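Local coordinates for hypothetical protein APE2540 (Aeropyrum pernix, PDB 1WDV) that probably acts as an aminoacyl-tRNA deacylase that removes alanine from mischarged tRNA-Pro, a putative trans-editing enzyme for prolyl-tRNA synthetase, at residues P61-N67 and A148-E152; V55-P61 and N106-D112. All blocks are in the same frame, centred on the assembly; numbering follows the deposited sequence.

Interaction 1 (P61-N67 and A148-E152); sequences PGDKRLN and ADVSE
This is a backbone-to-backbone contact between two irregular segments: the connection from strand 55-61 to helix 68-75, and the C-terminal tail beyond strand 146-148. Residues 61-67 begin with a type I beta turn, Pro61 to Lys64, closed by Lys64 N to Pro61 O (3.2 Å). Lys64 and Arg65 then extend (phi/psi -127/172 and -125/164) and run against Ser151 (-123/161) and Glu152. The register is set by Leu66 and Ser151, whose CA atoms lie 4.6 Å apart. Hydrogen bonds flank this pair: Glu152 N to Arg65 O (2.9 Å, 148°) and Asn67 N to Val150 O (2.8 Å, 172°). This pattern is that of an antiparallel bridge around a non-hydrogen-bonded pair, single and between strongly skewed segments. The chain terminus extends the pairing, since Glu152 OXT accepts from Arg65 N (3.0 Å, 174°), and Ser151 CA adds a CA-H...O contact to Arg65 O (3.3 Å). Asn67 is also the N-cap of helix 68-75: with chi1 t, its OD1 accepts from Ser70 N. Ser151, chi1 p, sends OG to Asp112, which also receives Val150 N. Leu66 (chi1 t, chi2 p) starts away from the tail, but its CD1 returns to within 4.4 Å of Val150 CB; both side chains pack on Val58 and Met71. Lys64 CB lies 3.7 Å from Ser151 CB and 3.5 Å from Glu152 OXT, and one water joins Lys64 NZ (3.2 Å) to Glu152 O (2.9 Å). A second water donates to Ser151 O (2.6 Å) and is weakly bonded by Asn67 ND2 (3.4 Å).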
loop_
_atom_site.group_PDB
_atom_site.type_symbol
_atom_site.label_atom_id
_atom_site.label_comp_id
_atom_site.label_asym_id
_atom_site.label_seq_id
_atom_site.Cartn_x
_atom_site.Cartn_y
_atom_site.Cartn_z
ATOM N N PRO A 61 3.765 -6.941 -3.195
ATOM C CA PRO A 61 4.838 -7.516 -2.363
ATOM C C PRO A 61 6.100 -6.679 -2.514
ATOM O O PRO A 61 6.377 -6.148 -3.583
ATOM C CB PRO A 61 5.039 -8.912 -2.941
ATOM C CG PRO A 61 3.746 -9.208 -3.610
ATOM C CD PRO A 61 3.313 -7.907 -4.208
ATOM N N GLY A 62 6.882 -6.597 -1.449
ATOM C CA GLY A 62 8.079 -5.777 -1.460
ATOM C C GLY A 62 9.181 -6.210 -2.393
ATOM O O GLY A 62 10.036 -5.370 -2.762
ATOM N N ASP A 63 9.183 -7.500 -2.743
ATOM C CA ASP A 63 10.190 -8.034 -3.651
ATOM C C ASP A 63 9.737 -8.022 -5.110
ATOM O O ASP A 63 10.359 -8.659 -5.953
ATOM C CB ASP A 63 10.639 -9.452 -3.223
ATOM C CG ASP A 63 9.492 -10.454 -3.133
ATOM O OD1 ASP A 63 8.318 -10.058 -3.241
ATOM O OD2 ASP A 63 9.776 -11.662 -2.942
ATOM N N LYS A 64 8.673 -7.280 -5.425
ATOM C CA LYS A 64 8.223 -7.191 -6.823
ATOM C C LYS A 64 8.102 -5.727 -7.208
ATOM O O LYS A 64 8.292 -4.839 -6.382
ATOM C CB LYS A 64 6.847 -7.845 -7.009
ATOM C CG LYS A 64 6.731 -9.270 -6.483
ATOM C CD LYS A 64 7.400 -10.278 -7.394
ATOM C CE LYS A 64 7.001 -11.707 -6.982
ATOM N NZ LYS A 64 7.809 -12.701 -7.739
ATOM N N ARG A 65 7.855 -5.483 -8.491
ATOM C CA ARG A 65 7.640 -4.127 -8.989
ATOM C C ARG A 65 6.299 -4.112 -9.708
ATOM O O ARG A 65 5.736 -5.161 -10.036
ATOM C CB ARG A 65 8.781 -3.688 -9.919
ATOM C CG ARG A 65 10.036 -3.301 -9.112
ATOM C CD ARG A 65 11.229 -2.882 -9.950
ATOM N NE ARG A 65 12.245 -2.208 -9.128
ATOM C CZ ARG A 65 13.538 -2.136 -9.444
ATOM N NH1 ARG A 65 13.978 -2.714 -10.553
ATOM N NH2 ARG A 65 14.379 -1.437 -8.682
ATOM N N LEU A 66 5.768 -2.927 -9.942
ATOM C CA LEU A 66 4.486 -2.838 -10.629
ATOM C C LEU A 66 4.545 -3.283 -12.088
ATOM O O LEU A 66 5.489 -2.945 -12.808
ATOM C CB LEU A 66 3.985 -1.392 -10.578
ATOM C CG LEU A 66 2.603 -1.171 -11.219
ATOM C CD1 LEU A 66 1.550 -1.687 -10.236
ATOM C CD2 LEU A 66 2.383 0.319 -11.508
ATOM N N ASN A 67 3.530 -4.037 -12.515
ATOM C CA ASN A 67 3.415 -4.451 -13.908
ATOM C C ASN A 67 2.497 -3.364 -14.516
ATOM O O ASN A 67 1.263 -3.401 -14.362
ATOM C CB ASN A 67 2.756 -5.831 -14.003
ATOM C CG ASN A 67 2.705 -6.341 -15.419
ATOM O OD1 ASN A 67 2.472 -5.574 -16.354
ATOM N ND2 ASN A 67 2.914 -7.642 -15.591
ATOM N N ALA A 148 -6.091 -8.156 -8.121
ATOM C CA ALA A 148 -5.593 -8.338 -9.474
ATOM C C ALA A 148 -4.165 -8.843 -9.486
ATOM O O ALA A 148 -3.543 -8.964 -8.440
ATOM C CB ALA A 148 -5.677 -6.993 -10.221
ATOM N N ASP A 149 -3.652 -9.161 -10.669
ATOM C CA ASP A 149 -2.277 -9.607 -10.812
ATOM C C ASP A 149 -1.592 -8.388 -11.400
ATOM O O ASP A 149 -1.637 -8.164 -12.616
ATOM C CB ASP A 149 -2.204 -10.803 -11.771
ATOM C CG ASP A 149 -2.977 -11.984 -11.236
ATOM O OD1 ASP A 149 -2.575 -12.502 -10.189
ATOM O OD2 ASP A 149 -3.999 -12.373 -11.841
ATOM N N VAL A 150 -0.940 -7.620 -10.534
ATOM C CA VAL A 150 -0.326 -6.369 -10.971
ATOM C C VAL A 150 1.142 -6.209 -10.634
ATOM O O VAL A 150 1.664 -5.095 -10.645
ATOM C CB VAL A 150 -1.121 -5.184 -10.389
ATOM C CG1 VAL A 150 -2.487 -5.099 -11.070
ATOM C CG2 VAL A 150 -1.293 -5.368 -8.878
ATOM N N SER A 151 1.818 -7.313 -10.331
ATOM C CA SER A 151 3.226 -7.243 -9.991
ATOM C C SER A 151 4.051 -8.121 -10.909
ATOM O O SER A 151 3.524 -9.021 -11.558
ATOM C CB SER A 151 3.427 -7.661 -8.523
ATOM O OG SER A 151 2.939 -8.973 -8.294
ATOM N N GLU A 152 5.348 -7.849 -10.965
ATOM C CA GLU A 152 6.256 -8.620 -11.812
ATOM C C GLU A 152 7.653 -8.623 -11.226
ATOM O O GLU A 152 8.480 -9.431 -11.726
ATOM C CB GLU A 152 6.304 -8.031 -13.226
ATOM C CG GLU A 152 6.740 -6.584 -13.267
ATOM C CD GLU A 152 6.734 -6.022 -14.674
ATOM O OE1 GLU A 152 5.964 -6.525 -15.522
ATOM O OE2 GLU A 152 7.487 -5.066 -14.932
ATOM O OXT GLU A 152 7.911 -7.811 -10.304
HETATM O O HOH W 1 9.717 -11.304 -9.960
HETATM O O HOH W 2 3.671 -10.406 -13.769
#

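Interaction 2 (V55-P61 and N106-D112); sequences VYAVVIP and NIVLVVD
Strands 55-61 and 108-112 run parallel, their axes 4.6 Å apart at closest approach and crossing at -24°. The register pairs Tyr56 with Val108, Ala57 with Leu109, Val58 with Val110 and Val59 with Val111, at CA-CA distances of 4.5 to 4.9 Å. Five backbone hydrogen bonds alternate in direction: Val108 N to Val55 O (2.9 Å), Ala57 N to Val108 O (2.8 Å), Val110 N to Ala57 O (2.9 Å), Val59 N to Val110 O (2.9 Å) and Asp112 N to Val59 O (3.0 Å), all with N-H...O angles of 160 to 170°. Backbone groups turned outward find partners too: Tyr56, Val58 and Ile60 bond to strand 43-50, while Leu109 and Val111 bond to Val146. At the Val55 end, a water accepts from Val55 N (2.8 Å) and donates to Asn106 O (2.9 Å). Asp112, chi1 t, accepts from Ile114 N through OD1, and from Val150 N and Ser151 OG through OD2; Tyr56 OH bonds to Asp50. One face carries Tyr56, Val58, Val108 and Val110, with Tyr56 CD2 3.7 Å from Val108 CB and Val58 CG2 4.2 Å from Val110 CB; helix 68-75 packs on it. Ala57, Val59, Leu109 and Val111 occupy the other, where Leu109 (t, chi2 p) brings CD1 to 4.1 Å from Ala57 CB and 3.9 Å from Val59 CG2, and helix 136-143 packs on Leu109 and Val111. With strands bonded on both flanks, these are interior strands of the mixed sheet, and helices on its two faces give alpha/beta layering within the aminoacyl-tRNA editing domain.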
loop_
_atom_site.group_PDB
_atom_site.type_symbol
_atom_site.label_atom_id
_atom_site.label_comp_id
_atom_site.label_asym_id
_atom_site.label_seq_id
_atom_site.Cartn_x
_atom_site.Cartn_y
_atom_site.Cartn_z
ATOM N N VAL A 55 -6.900 8.028 -9.909
ATOM C CA VAL A 55 -5.784 7.756 -9.022
ATOM C C VAL A 55 -6.027 6.429 -8.342
ATOM O O VAL A 55 -7.111 6.185 -7.802
ATOM C CB VAL A 55 -5.632 8.848 -7.955
ATOM C CG1 VAL A 55 -4.387 8.565 -7.099
ATOM C CG2 VAL A 55 -5.524 10.238 -8.654
ATOM N N TYR A 56 -5.003 5.587 -8.351
ATOM C CA TYR A 56 -5.081 4.277 -7.732
ATOM C C TYR A 56 -3.963 4.074 -6.704
ATOM O O TYR A 56 -2.890 4.671 -6.826
ATOM C CB TYR A 56 -4.926 3.192 -8.794
ATOM C CG TYR A 56 -5.867 3.299 -9.960
ATOM C CD1 TYR A 56 -5.603 4.194 -10.998
ATOM C CD2 TYR A 56 -7.014 2.510 -10.030
ATOM C CE1 TYR A 56 -6.454 4.310 -12.090
ATOM C CE2 TYR A 56 -7.891 2.626 -11.140
ATOM C CZ TYR A 56 -7.584 3.532 -12.153
ATOM O OH TYR A 56 -8.418 3.694 -13.241
ATOM N N ALA A 57 -4.239 3.267 -5.684
ATOM C CA ALA A 57 -3.242 2.898 -4.664
ATOM C C ALA A 57 -3.167 1.385 -4.895
ATOM O O ALA A 57 -4.154 0.683 -4.749
ATOM C CB ALA A 57 -3.752 3.204 -3.260
ATOM N N VAL A 58 -1.980 0.908 -5.257
ATOM C CA VAL A 58 -1.787 -0.490 -5.616
ATOM C C VAL A 58 -0.813 -1.135 -4.632
ATOM O O VAL A 58 0.353 -0.756 -4.564
ATOM C CB VAL A 58 -1.222 -0.556 -7.073
ATOM C CG1 VAL A 58 -1.181 -2.026 -7.565
ATOM C CG2 VAL A 58 -2.113 0.310 -8.002
ATOM N N VAL A 59 -1.303 -2.123 -3.887
ATOM C CA VAL A 59 -0.506 -2.799 -2.882
ATOM C C VAL A 59 0.116 -4.064 -3.432
ATOM O O VAL A 59 -0.597 -4.992 -3.844
ATOM C CB VAL A 59 -1.372 -3.167 -1.647
ATOM C CG1 VAL A 59 -0.515 -3.769 -0.585
ATOM C CG2 VAL A 59 -2.063 -1.892 -1.109
ATOM N N ILE A 60 1.455 -4.090 -3.447
ATOM C CA ILE A 60 2.190 -5.237 -3.974
ATOM C C ILE A 60 3.289 -5.698 -3.022
ATOM O O ILE A 60 3.681 -4.968 -2.100
ATOM C CB ILE A 60 2.839 -4.931 -5.367
ATOM C CG1 ILE A 60 3.972 -3.915 -5.221
ATOM C CG2 ILE A 60 1.767 -4.365 -6.347
ATOM C CD1 ILE A 60 4.820 -3.752 -6.526
ATOM N N PRO A 61 3.765 -6.941 -3.195
ATOM C CA PRO A 61 4.838 -7.516 -2.363
ATOM C C PRO A 61 6.100 -6.679 -2.514
ATOM O O PRO A 61 6.377 -6.148 -3.583
ATOM C CB PRO A 61 5.039 -8.912 -2.941
ATOM C CG PRO A 61 3.746 -9.208 -3.610
ATOM C CD PRO A 61 3.313 -7.907 -4.208
ATOM N N ASN A 106 -11.158 9.463 -3.410
ATOM C CA ASN A 106 -11.159 9.302 -4.855
ATOM C C ASN A 106 -10.183 8.217 -5.278
ATOM O O ASN A 106 -10.279 7.687 -6.383
ATOM C CB ASN A 106 -10.769 10.603 -5.550
ATOM C CG ASN A 106 -9.361 11.062 -5.182
ATOM O OD1 ASN A 106 -9.054 11.215 -4.004
ATOM N ND2 ASN A 106 -8.500 11.274 -6.187
ATOM N N ILE A 107 -9.240 7.888 -4.396
ATOM C CA ILE A 107 -8.234 6.895 -4.750
ATOM C C ILE A 107 -8.786 5.481 -4.677
ATOM O O ILE A 107 -9.349 5.064 -3.673
ATOM C CB ILE A 107 -6.991 7.075 -3.859
ATOM C CG1 ILE A 107 -6.470 8.511 -4.043
ATOM C CG2 ILE A 107 -5.930 5.995 -4.226
ATOM C CD1 ILE A 107 -5.150 8.809 -3.344
ATOM N N VAL A 108 -8.621 4.760 -5.778
ATOM C CA VAL A 108 -9.112 3.402 -5.906
ATOM C C VAL A 108 -8.055 2.413 -5.452
ATOM O O VAL A 108 -6.932 2.420 -5.979
ATOM C CB VAL A 108 -9.460 3.141 -7.360
ATOM C CG1 VAL A 108 -9.867 1.687 -7.552
ATOM C CG2 VAL A 108 -10.564 4.118 -7.787
ATOM N N LEU A 109 -8.421 1.538 -4.514
ATOM C CA LEU A 109 -7.464 0.559 -3.997
ATOM C C LEU A 109 -7.444 -0.757 -4.784
ATOM O O LEU A 109 -8.502 -1.314 -5.107
ATOM C CB LEU A 109 -7.793 0.268 -2.525
ATOM C CG LEU A 109 -6.905 -0.720 -1.759
ATOM C CD1 LEU A 109 -5.518 -0.106 -1.630
ATOM C CD2 LEU A 109 -7.492 -1.002 -0.379
ATOM N N VAL A 110 -6.242 -1.229 -5.096
ATOM C CA VAL A 110 -6.033 -2.491 -5.838
ATOM C C VAL A 110 -5.030 -3.311 -5.022
ATOM O O VAL A 110 -4.000 -2.794 -4.612
ATOM C CB VAL A 110 -5.431 -2.219 -7.253
ATOM C CG1 VAL A 110 -5.184 -3.533 -7.997
ATOM C CG2 VAL A 110 -6.360 -1.308 -8.069
ATOM N N VAL A 111 -5.316 -4.594 -4.803
ATOM C CA VAL A 111 -4.421 -5.449 -4.008
ATOM C C VAL A 111 -3.948 -6.621 -4.852
ATOM O O VAL A 111 -4.762 -7.300 -5.484
ATOM C CB VAL A 111 -5.156 -5.978 -2.743
ATOM C CG1 VAL A 111 -4.255 -6.919 -1.948
ATOM C CG2 VAL A 111 -5.506 -4.794 -1.838
ATOM N N ASP A 112 -2.636 -6.840 -4.914
ATOM C CA ASP A 112 -2.148 -7.971 -5.695
ATOM C C ASP A 112 -2.557 -9.289 -5.046
ATOM O O ASP A 112 -2.332 -9.494 -3.856
ATOM C CB ASP A 112 -0.646 -7.952 -5.866
ATOM C CG ASP A 112 -0.204 -8.945 -6.925
ATOM O OD1 ASP A 112 -0.215 -10.172 -6.669
ATOM O OD2 ASP A 112 0.100 -8.519 -8.042
HETATM O O HOH W 3 -9.647 7.846 -9.175
#

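Overall arrangement
From the N terminus, the chain enters strand 55-61 and continues through the shared Pro61 into 61-67. Interaction 2 closes a loop of 44 residues when 106-112 returns beside the strand; interaction 1 closes one of 80 residues when the tail 148-152 comes back. Because the segments alternate along the sequence, the two closures cross rather than nest. Their centres are 11 Å apart, yet they touch: Asp112 OD2 lies 2.8 Å from Val150 N and 2.9 Å from Ser151 OG, while Val150 CG2 packs 3.6 Å from Val58 CG1. Together they tie strands 55-61 and 108-112, the start of helix 68-75 and the C terminus.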